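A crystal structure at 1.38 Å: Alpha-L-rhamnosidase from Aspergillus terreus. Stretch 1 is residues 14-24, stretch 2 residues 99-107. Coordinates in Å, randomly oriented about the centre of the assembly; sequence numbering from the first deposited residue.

Stretch 1 14-24: TALGIGETQPR
Stretch 2 (99-107) VTVEPGLLT

A single carbonyl oxygen, that of Glu102, accepts hydrogen bonds from two consecutive amides: Gly17 N lies 2.8 Å from Glu102 O, and Ile18 N lies 3.1 Å from the same Glu102 O. This bifurcated acceptor marks a beta bulge. The two segments run parallel, with Leu16 paired with Glu102 (CA to CA 5.1 Å) but Ile18 with Pro103 (CA to CA 4.4 Å), so stretch 1 spends one residue more than stretch 2 between those pairs.

The extra residue is Gly17, where the chain turns a corner. Its phi/psi of 82/30 is a conformation that glycine adopts readily and that most other residues avoid. Its neighbours are extended, Leu16 at -115/118 and Ile18 at -75/167, and Gly17 CA comes within 3.6 Å of Gly104 CA.

Beyond the bulge, Gly104 N donates to Ile18 O at 2.8 Å, with a nearly straight angle of 167°. Pro103, at -68/156, has no amide hydrogen to give, but its CA makes a CA-H...O contact with the same acceptor, Pro103 CA to Ile18 O being 3.2 Å. Glycine suits position 104 (-85/-147) because a CB there would fall 2.7 Å from Gly17 O, a clash.

Before the bulge the pairing loosens. Glu102 N reaches Ala15 O at 3.0 Å in a weak, bent bond of 135°. Two waters help fill the widening gap: one donates to Ala15 O at 2.9 Å and lies 2.7 Å from Thr100 OG1 (Thr100 chi1 p), while the other accepts from Ala15 N at 3.0 Å and donates to Thr100 O at 2.6 Å.

Val101 (-143/135, chi1 p) gathers the apolar side chains. Its CG2 lies 4.0 Å from Ala15 CB, 3.7 Å from Ile18 CD1 and 3.9 Å from Pro23 CG. Ile18, with chi1 p and chi2 t, is long enough to reach this methyl, and Pro23 brings a compact ring with C-gamma endo pucker. Leu16 and Glu102 share the other face. Leu16 (chi1 t, chi2 p) sets its CD1 3.6 Å from Glu102 CD, against the extended acid (chi1 t, chi2 t), whose carboxylate oxygens are hydrogen-bonded elsewhere in the structure.

At the far end, Leu106 (chi1 m, chi2 t) points toward stretch 1. Its CD1 is 3.5 Å from Thr21 CG2 (Thr21 chi1 p), a methyl-to-methyl approach, and its CD2 is 3.8 Å from Gly19 O. Pro103 CG packs 3.7 Å from Glu20 O, a buried carbonyl left without a hydrogen-bond partner.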

ATOM      1  N   THR A  14       3.595 -11.375 -10.959  1.00 15.19           N
ATOM      2  CA  THR A  14       3.615 -12.711 -11.529  1.00 17.56           C
ATOM      3  C   THR A  14       2.162 -13.170 -11.658  1.00 13.76           C
ATOM      4  O   THR A  14       1.305 -12.674 -10.950  1.00 15.76           O
ATOM      5  CB  THR A  14       4.402 -13.715 -10.669  1.00 20.54           C
ATOM      6  OG1 THR A  14       3.708 -13.948  -9.446  1.00 23.71           O
ATOM      7  CG2 THR A  14       5.807 -13.263 -10.361  1.00 26.71           C
ATOM      8  N   ALA A  15       1.904 -14.117 -12.563  1.00 12.35           N
ATOM      9  CA  ALA A  15       0.532 -14.413 -12.957  1.00 11.70           C
ATOM     10  C   ALA A  15       0.219 -15.905 -12.821  1.00 12.93           C
ATOM     11  O   ALA A  15       0.001 -16.620 -13.778  1.00 14.22           O
ATOM     12  CB  ALA A  15       0.270 -13.842 -14.338  1.00 12.83           C
ATOM     13  N   LEU A  16       0.159 -16.369 -11.573  1.00 11.74           N
ATOM     14  CA  LEU A  16      -0.253 -17.749 -11.236  1.00 12.99           C
ATOM     15  C   LEU A  16      -1.560 -17.683 -10.433  1.00 10.67           C
ATOM     16  O   LEU A  16      -1.582 -17.128  -9.323  1.00 13.01           O
ATOM     17  CB  LEU A  16       0.872 -18.461 -10.482  1.00 13.47           C
ATOM     18  CG  LEU A  16       0.473 -19.834  -9.935  1.00 13.90           C
ATOM     19  CD1 LEU A  16       0.071 -20.776 -11.060  1.00 15.93           C
ATOM     20  CD2 LEU A  16       1.581 -20.438  -9.079  1.00 17.17           C
ATOM     21  N   GLY A  17      -2.617 -18.267 -10.993  1.00 10.81           N
ATOM     22  CA  GLY A  17      -3.890 -18.355 -10.320  1.00 12.52           C
ATOM     23  C   GLY A  17      -4.742 -17.103 -10.413  1.00 13.03           C
ATOM     24  O   GLY A  17      -5.571 -16.809  -9.545  1.00 12.83           O
ATOM     25  N   ILE A  18      -4.566 -16.366 -11.527  1.00 11.82           N
ATOM     26  CA  ILE A  18      -5.220 -15.081 -11.725  1.00 11.10           C
ATOM     27  C   ILE A  18      -6.707 -15.262 -12.071  1.00 10.44           C
ATOM     28  O   ILE A  18      -7.192 -16.338 -12.446  1.00 12.24           O
ATOM     29  CB  ILE A  18      -4.480 -14.223 -12.768  1.00 11.06           C
ATOM     30  CG1 ILE A  18      -4.558 -14.805 -14.170  1.00 11.79           C
ATOM     31  CG2 ILE A  18      -3.035 -14.008 -12.327  1.00 11.97           C
ATOM     32  CD1 ILE A  18      -4.099 -13.858 -15.263  1.00 12.46           C
ATOM     33  N   GLY A  19      -7.433 -14.150 -12.011  1.00 10.66           N
ATOM     34  CA  GLY A  19      -8.859 -14.127 -12.271  1.00 11.32           C
ATOM     35  C   GLY A  19      -9.237 -13.874 -13.725  1.00 12.66           C
ATOM     36  O   GLY A  19     -10.384 -14.041 -14.103  1.00 15.64           O
ATOM     37  N   GLU A  20      -8.288 -13.443 -14.539  1.00 11.66           N
ATOM     38  CA  GLU A  20      -8.556 -13.022 -15.934  1.00 12.56           C
ATOM     39  C   GLU A  20      -8.305 -14.200 -16.882  1.00 12.21           C
ATOM     40  O   GLU A  20      -7.259 -14.828 -16.825  1.00 14.98           O
ATOM     41  CB  GLU A  20      -7.659 -11.855 -16.361  1.00 13.02           C
ATOM     42  CG  GLU A  20      -7.881 -10.618 -15.530  1.00 13.01           C
ATOM     43  CD  GLU A  20      -7.111 -10.536 -14.210  1.00 12.05           C
ATOM     44  OE1 GLU A  20      -6.070 -11.241 -14.077  1.00 14.66           O
ATOM     45  OE2 GLU A  20      -7.509  -9.678 -13.383  1.00 15.09           O
ATOM     46  N   THR A  21      -9.240 -14.447 -17.791  1.00 13.50           N
ATOM     47  CA  THR A  21      -9.030 -15.431 -18.869  1.00 13.88           C
ATOM     48  C   THR A  21      -8.492 -14.742 -20.131  1.00 13.08           C
ATOM     49  O   THR A  21      -7.956 -15.445 -21.014  1.00 14.83           O
ATOM     50  CB  THR A  21     -10.336 -16.129 -19.227  1.00 14.78           C
ATOM     51  OG1 THR A  21     -11.288 -15.167 -19.671  1.00 17.18           O
ATOM     52  CG2 THR A  21     -10.865 -16.910 -18.052  1.00 16.48           C
ATOM     53  N   GLN A  22      -8.598 -13.404 -20.194  1.00 11.58           N
ATOM     54  CA  GLN A  22      -8.066 -12.609 -21.331  1.00 11.75           C
ATOM     55  C   GLN A  22      -7.212 -11.496 -20.723  1.00 10.94           C
ATOM     56  O   GLN A  22      -7.510 -10.303 -20.879  1.00 12.66           O
ATOM     57  CB  GLN A  22      -9.203 -12.076 -22.210  1.00 14.44           C
ATOM     58  CG  GLN A  22     -10.057 -13.171 -22.831  1.00 16.19           C
ATOM     59  CD  GLN A  22     -11.240 -12.629 -23.588  1.00 22.59           C
ATOM     60  OE1 GLN A  22     -11.140 -12.307 -24.752  1.00 37.16           O
ATOM     61  NE2 GLN A  22     -12.329 -12.442 -22.904  1.00 30.90           N
ATOM     62  N   PRO A  23      -6.118 -11.821 -20.010  1.00 11.02           N
ATOM     63  CA  PRO A  23      -5.340 -10.804 -19.298  1.00 10.44           C
ATOM     64  C   PRO A  23      -4.644  -9.872 -20.288  1.00 11.03           C
ATOM     65  O   PRO A  23      -4.051 -10.345 -21.284  1.00 12.04           O
ATOM     66  CB  PRO A  23      -4.313 -11.624 -18.511  1.00 11.34           C
ATOM     67  CG  PRO A  23      -4.174 -12.881 -19.305  1.00 11.91           C
ATOM     68  CD  PRO A  23      -5.580 -13.175 -19.799  1.00 12.71           C
ATOM     69  N   ARG A  24      -4.654  -8.569 -19.978  1.00 10.17           N
ATOM     70  CA  ARG A  24      -3.918  -7.601 -20.787  1.00  9.27           C
ATOM     71  C   ARG A  24      -2.427  -7.771 -20.521  1.00 10.27           C
ATOM     72  O   ARG A  24      -2.020  -8.231 -19.449  1.00 11.77           O
ATOM     73  CB  ARG A  24      -4.428  -6.186 -20.473  1.00 11.60           C
ATOM     74  CG  ARG A  24      -5.887  -5.978 -20.893  1.00 11.20           C
ATOM     75  CD  ARG A  24      -6.433  -4.672 -20.393  1.00 11.07           C
ATOM     76  NE  ARG A  24      -6.500  -4.646 -18.950  1.00 10.74           N
ATOM     77  CZ  ARG A  24      -6.561  -3.553 -18.208  1.00 11.44           C
ATOM     78  NH1 ARG A  24      -6.590  -2.362 -18.801  1.00 10.91           N
ATOM     79  NH2 ARG A  24      -6.570  -3.623 -16.872  1.00 11.98           N
ATOM     80  N   VAL A  99       7.667 -15.672 -19.906  1.00 14.17           N
ATOM     81  CA  VAL A  99       6.915 -15.631 -18.658  1.00 14.11           C
ATOM     82  C   VAL A  99       5.683 -16.522 -18.824  1.00 14.77           C
ATOM     83  O   VAL A  99       5.254 -16.811 -19.911  1.00 16.48           O
ATOM     84  CB  VAL A  99       6.480 -14.186 -18.337  1.00 15.63           C
ATOM     85  CG1 VAL A  99       7.659 -13.283 -18.037  1.00 18.85           C
ATOM     86  CG2 VAL A  99       5.628 -13.564 -19.433  1.00 16.78           C
ATOM     87  N   THR A 100       5.102 -16.925 -17.689  1.00 16.08           N
ATOM     88  CA  THR A 100       3.911 -17.767 -17.699  1.00 14.45           C
ATOM     89  C   THR A 100       2.692 -16.991 -17.165  1.00 11.69           C
ATOM     90  O   THR A 100       2.798 -16.027 -16.383  1.00 13.86           O
ATOM     91  CB  THR A 100       4.133 -19.049 -16.877  1.00 16.25           C
ATOM     92  OG1 THR A 100       4.516 -18.703 -15.545  1.00 18.34           O
ATOM     93  CG2 THR A 100       5.201 -19.914 -17.511  1.00 17.92           C
ATOM     94  N   VAL A 101       1.527 -17.442 -17.599  1.00 13.27           N
ATOM     95  CA  VAL A 101       0.250 -16.905 -17.149  1.00 12.51           C
ATOM     96  C   VAL A 101      -0.759 -18.051 -17.042  1.00 12.35           C
ATOM     97  O   VAL A 101      -0.801 -18.909 -17.893  1.00 13.72           O
ATOM     98  CB  VAL A 101      -0.220 -15.775 -18.083  1.00 12.88           C
ATOM     99  CG1 VAL A 101      -0.331 -16.228 -19.530  1.00 14.78           C
ATOM    100  CG2 VAL A 101      -1.531 -15.175 -17.611  1.00 13.61           C
ATOM    101  N   GLU A 102      -1.512 -18.086 -15.934  1.00 11.93           N
ATOM    102  CA  GLU A 102      -2.393 -19.232 -15.662  1.00 13.37           C
ATOM    103  C   GLU A 102      -3.542 -18.771 -14.780  1.00 11.39           C
ATOM    104  O   GLU A 102      -3.305 -18.293 -13.663  1.00 12.89           O
ATOM    105  CB  GLU A 102      -1.568 -20.268 -14.903  1.00 14.14           C
ATOM    106  CG  GLU A 102      -2.343 -21.505 -14.541  1.00 15.23           C
ATOM    107  CD  GLU A 102      -1.484 -22.548 -13.834  1.00 15.51           C
ATOM    108  OE1 GLU A 102      -0.288 -22.687 -14.181  1.00 16.00           O
ATOM    109  OE2 GLU A 102      -2.017 -23.224 -12.896  1.00 15.22           O
ATOM    110  N   PRO A 103      -4.796 -18.872 -15.226  1.00 11.77           N
ATOM    111  CA  PRO A 103      -5.912 -18.553 -14.348  1.00 11.65           C
ATOM    112  C   PRO A 103      -6.061 -19.570 -13.215  1.00 11.28           C
ATOM    113  O   PRO A 103      -5.690 -20.746 -13.352  1.00 13.47           O
ATOM    114  CB  PRO A 103      -7.132 -18.605 -15.264  1.00 12.84           C
ATOM    115  CG  PRO A 103      -6.553 -18.413 -16.651  1.00 13.34           C
ATOM    116  CD  PRO A 103      -5.253 -19.190 -16.600  1.00 13.11           C
ATOM    117  N   GLY A 104      -6.699 -19.092 -12.144  1.00 10.46           N
ATOM    118  CA  GLY A 104      -7.047 -19.911 -10.985  1.00 11.49           C
ATOM    119  C   GLY A 104      -8.367 -20.643 -11.173  1.00 12.94           C
ATOM    120  O   GLY A 104      -8.694 -21.132 -12.243  1.00 12.92           O
ATOM    121  N   LEU A 105      -9.069 -20.805 -10.055  1.00 12.25           N
ATOM    122  CA  LEU A 105     -10.357 -21.477  -9.999  1.00 11.41           C
ATOM    123  C   LEU A 105     -11.459 -20.431 -10.175  1.00 14.38           C
ATOM    124  O   LEU A 105     -11.658 -19.573  -9.303  1.00 16.22           O
ATOM    125  CB  LEU A 105     -10.476 -22.212  -8.651  1.00 13.37           C
ATOM    126  CG  LEU A 105      -9.385 -23.218  -8.343  1.00 11.98           C
ATOM    127  CD1 LEU A 105      -9.699 -23.957  -7.057  1.00 11.26           C
ATOM    128  CD2 LEU A 105      -9.222 -24.237  -9.458  1.00 13.35           C
ATOM    129  N   LEU A 106     -12.081 -20.435 -11.357  1.00 14.93           N
ATOM    130  CA  LEU A 106     -12.856 -19.271 -11.775  1.00 15.51           C
ATOM    131  C   LEU A 106     -14.339 -19.321 -11.391  1.00 16.98           C
ATOM    132  O   LEU A 106     -14.992 -18.294 -11.349  1.00 21.11           O
ATOM    133  CB  LEU A 106     -12.737 -19.108 -13.288  1.00 16.57           C
ATOM    134  CG  LEU A 106     -11.327 -19.003 -13.846  1.00 17.78           C
ATOM    135  CD1 LEU A 106     -11.339 -19.074 -15.365  1.00 19.44           C
ATOM    136  CD2 LEU A 106     -10.711 -17.709 -13.380  1.00 22.86           C
ATOM    137  N   THR A 107     -14.861 -20.512 -11.094  1.00 18.08           N
ATOM    138  CA  THR A 107     -16.215 -20.691 -10.700  1.00 18.41           C
ATOM    139  C   THR A 107     -16.270 -21.582  -9.468  1.00 17.23           C
ATOM    140  O   THR A 107     -15.322 -22.303  -9.196  1.00 15.15           O
ATOM    141  CB  THR A 107     -17.025 -21.403 -11.793  1.00 21.49           C
ATOM    142  OG1 THR A 107     -16.579 -22.758 -11.915  1.00 23.83           O
ATOM    143  CG2 THR A 107     -16.919 -20.750 -13.146  1.00 24.67           C
TER
HETATM  144  O   HOH W   1       2.238 -18.494 -14.020  1.00 17.91           O
HETATM  145  O   HOH W   2       4.027 -14.411 -14.706  1.00 22.74           O